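Local coordinates for metal-independent carbonic anhydrase (Nostoc sp. PCC 7120 = FACHB-418, PDB 7C5W), which catalyses the hydration of carbon dioxide to bicarbonate without any metal cofactor, working as a homotetramer built from two dimers, at residues Thr149-Thr154 against His170-Pro175. Sequence-based numbering, arbitrary orientation.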
ATOM      1  N   THR A 149     -15.352  11.641  29.976  1.00 73.04           N
ATOM      2  CA  THR A 149     -15.431  10.230  29.526  1.00 68.73           C
ATOM      3  C   THR A 149     -14.146   9.903  28.766  1.00 66.19           C
ATOM      4  O   THR A 149     -13.910  10.510  27.709  1.00 67.42           O
ATOM      5  CB  THR A 149     -16.659   9.988  28.640  1.00 67.29           C
ATOM      6  OG1 THR A 149     -17.833  10.358  29.366  1.00 69.80           O
ATOM      7  CG2 THR A 149     -16.769   8.550  28.186  1.00 64.10           C
ATOM      8  N   THR A 150     -13.334   9.005  29.314  1.00 67.32           N
ATOM      9  CA  THR A 150     -12.082   8.511  28.693  1.00 66.25           C
ATOM     10  C   THR A 150     -12.397   7.196  27.970  1.00 63.47           C
ATOM     11  O   THR A 150     -13.005   6.309  28.594  1.00 57.16           O
ATOM     12  CB  THR A 150     -10.968   8.415  29.745  1.00 68.92           C
ATOM     13  OG1 THR A 150     -10.692   9.746  30.177  1.00 72.87           O
ATOM     14  CG2 THR A 150      -9.686   7.806  29.224  1.00 62.73           C
ATOM     15  N   VAL A 151     -12.013   7.098  26.693  1.00 61.54           N
ATOM     16  CA  VAL A 151     -12.131   5.849  25.885  1.00 61.23           C
ATOM     17  C   VAL A 151     -10.739   5.430  25.401  1.00 61.49           C
ATOM     18  O   VAL A 151      -9.867   6.311  25.228  1.00 59.07           O
ATOM     19  CB  VAL A 151     -13.096   6.053  24.700  1.00 62.10           C
ATOM     20  CG1 VAL A 151     -14.522   6.296  25.174  1.00 62.95           C
ATOM     21  CG2 VAL A 151     -12.642   7.176  23.783  1.00 53.66           C
ATOM     22  N   ASP A 152     -10.553   4.130  25.194  1.00 57.85           N
ATOM     23  CA  ASP A 152      -9.433   3.549  24.413  1.00 56.42           C
ATOM     24  C   ASP A 152      -9.887   3.460  22.954  1.00 62.39           C
ATOM     25  O   ASP A 152     -10.852   2.705  22.711  1.00 62.68           O
ATOM     26  CB  ASP A 152      -9.076   2.164  24.945  1.00 54.83           C
ATOM     27  CG  ASP A 152      -8.822   2.121  26.444  1.00 60.76           C
ATOM     28  OD1 ASP A 152      -8.279   3.117  26.981  1.00 64.23           O
ATOM     29  OD2 ASP A 152      -9.135   1.072  27.054  1.00 60.13           O
ATOM     30  N   LYS A 153      -9.241   4.192  22.031  1.00 56.79           N
ATOM     31  CA  LYS A 153      -9.723   4.339  20.632  1.00 56.58           C
ATOM     32  C   LYS A 153      -8.656   3.954  19.603  1.00 57.57           C
ATOM     33  O   LYS A 153      -7.535   4.521  19.647  1.00 57.79           O
ATOM     34  CB  LYS A 153     -10.166   5.771  20.333  1.00 60.58           C
ATOM     35  CG  LYS A 153     -11.077   5.883  19.114  1.00 55.06           C
ATOM     36  CD  LYS A 153     -11.634   7.250  18.900  1.00 57.68           C
ATOM     37  CE  LYS A 153     -12.566   7.702  20.004  1.00 58.03           C
ATOM     38  NZ  LYS A 153     -13.887   7.036  19.913  1.00 59.48           N
ATOM     39  N   THR A 154      -9.049   3.091  18.656  1.00 52.95           N
ATOM     40  CA  THR A 154      -8.300   2.783  17.412  1.00 59.75           C
ATOM     41  C   THR A 154      -9.046   3.364  16.206  1.00 52.25           C
ATOM     42  O   THR A 154     -10.226   3.048  16.067  1.00 52.97           O
ATOM     43  CB  THR A 154      -8.114   1.275  17.242  1.00 54.41           C
ATOM     44  OG1 THR A 154      -7.393   0.848  18.392  1.00 54.65           O
ATOM     45  CG2 THR A 154      -7.378   0.907  15.974  1.00 49.78           C
ATOM     46  N   HIS A 170     -12.860   2.056  13.189  1.00 52.01           N
ATOM     47  CA  HIS A 170     -13.162   2.845  14.403  1.00 55.34           C
ATOM     48  C   HIS A 170     -13.593   1.884  15.514  1.00 56.60           C
ATOM     49  O   HIS A 170     -14.756   1.476  15.528  1.00 58.27           O
ATOM     50  CB  HIS A 170     -14.244   3.883  14.087  1.00 54.88           C
ATOM     51  CG  HIS A 170     -14.423   4.919  15.143  1.00 57.54           C
ATOM     52  ND1 HIS A 170     -13.946   4.751  16.428  1.00 57.10           N
ATOM     53  CD2 HIS A 170     -15.041   6.118  15.118  1.00 55.01           C
ATOM     54  CE1 HIS A 170     -14.256   5.805  17.150  1.00 54.03           C
ATOM     55  NE2 HIS A 170     -14.935   6.655  16.375  1.00 56.69           N
ATOM     56  N   HIS A 171     -12.665   1.506  16.386  1.00 55.35           N
ATOM     57  CA  HIS A 171     -12.925   0.653  17.568  1.00 54.64           C
ATOM     58  C   HIS A 171     -12.717   1.514  18.816  1.00 57.63           C
ATOM     59  O   HIS A 171     -11.581   1.964  19.031  1.00 54.27           O
ATOM     60  CB  HIS A 171     -12.029  -0.587  17.514  1.00 52.44           C
ATOM     61  CG  HIS A 171     -12.342  -1.645  18.517  1.00 50.24           C
ATOM     62  ND1 HIS A 171     -12.205  -2.986  18.228  1.00 53.95           N
ATOM     63  CD2 HIS A 171     -12.742  -1.575  19.806  1.00 53.88           C
ATOM     64  CE1 HIS A 171     -12.505  -3.697  19.299  1.00 53.59           C
ATOM     65  NE2 HIS A 171     -12.846  -2.852  20.280  1.00 53.95           N
ATOM     66  N   SER A 172     -13.790   1.746  19.577  1.00 58.57           N
ATOM     67  CA  SER A 172     -13.806   2.537  20.836  1.00 58.62           C
ATOM     68  C   SER A 172     -14.303   1.645  21.977  1.00 60.36           C
ATOM     69  O   SER A 172     -15.305   0.945  21.773  1.00 60.95           O
ATOM     70  CB  SER A 172     -14.664   3.763  20.671  1.00 59.66           C
ATOM     71  OG  SER A 172     -14.319   4.759  21.619  1.00 59.66           O
ATOM     72  N   SER A 173     -13.615   1.658  23.120  1.00 57.82           N
ATOM     73  CA  SER A 173     -13.938   0.832  24.310  1.00 57.60           C
ATOM     74  C   SER A 173     -13.687   1.620  25.606  1.00 64.50           C
ATOM     75  O   SER A 173     -12.660   2.363  25.703  1.00 58.38           O
ATOM     76  CB  SER A 173     -13.160  -0.462  24.294  1.00 58.79           C
ATOM     77  OG  SER A 173     -11.755  -0.225  24.313  1.00 60.12           O
ATOM     78  N   LEU A 174     -14.582   1.446  26.581  1.00 60.23           N
ATOM     79  CA  LEU A 174     -14.385   1.956  27.959  1.00 63.21           C
ATOM     80  C   LEU A 174     -13.194   1.222  28.564  1.00 61.25           C
ATOM     81  O   LEU A 174     -13.043   0.019  28.366  1.00 58.38           O
ATOM     82  CB  LEU A 174     -15.660   1.735  28.779  1.00 61.48           C
ATOM     83  CG  LEU A 174     -16.870   2.561  28.340  1.00 65.08           C
ATOM     84  CD1 LEU A 174     -18.102   2.163  29.139  1.00 60.96           C
ATOM     85  CD2 LEU A 174     -16.595   4.052  28.475  1.00 56.79           C
ATOM     86  N   PRO A 175     -12.300   1.926  29.291  1.00 58.15           N
ATOM     87  CA  PRO A 175     -11.174   1.268  29.950  1.00 61.39           C
ATOM     88  C   PRO A 175     -11.663   0.124  30.854  1.00 67.99           C
ATOM     89  O   PRO A 175     -12.587   0.337  31.617  1.00 71.25           O
ATOM     90  CB  PRO A 175     -10.520   2.411  30.747  1.00 63.82           C
ATOM     91  CG  PRO A 175     -10.921   3.674  29.990  1.00 59.97           C
ATOM     92  CD  PRO A 175     -12.318   3.384  29.489  1.00 57.80           C
TER
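His170 meets the side chain of Lys153 on neighbouring antiparallel strands of a beta hairpin, 148-159 with 165-173, inside the mixed sheet of this carbonic anhydrase. The lysine crosses the imidazole obliquely, and its NZ ends at the ring edge, near the ring plane. Next, His171 forms a hydrogen-bonded pair with Thr154: Thr154 N to His171 O is 2.8 Å and nearly straight at 173°, and His171 N to Thr154 O is 2.9 Å. The His171 ring stacks on His171 of the second subunit and bonds its Thr154 and Ser173, so this face forms a dimer interface. On the other face, Ser172 OG, anti to its backbone N (chi1 -158°), accepts a bond from Lys153 NZ at 2.9 Å and also bonds Thr79, a hydrogencarbonate-binding residue. A leucine in place of Lys153 would probably leave Ser172 OG without its ammonium donor and so hold the hydroxyl beside Thr79 less firmly. Ser173 closes another hydrogen-bonded pair, Asp152 N to Ser173 O at 2.8 Å and Ser173 N to Asp152 O at 3.0 Å. Beyond the strand end, Leu174 CD2 lies 4.5 Å from Val151 CG1, and Pro175 CD sits 3.1 Å from Thr150 O.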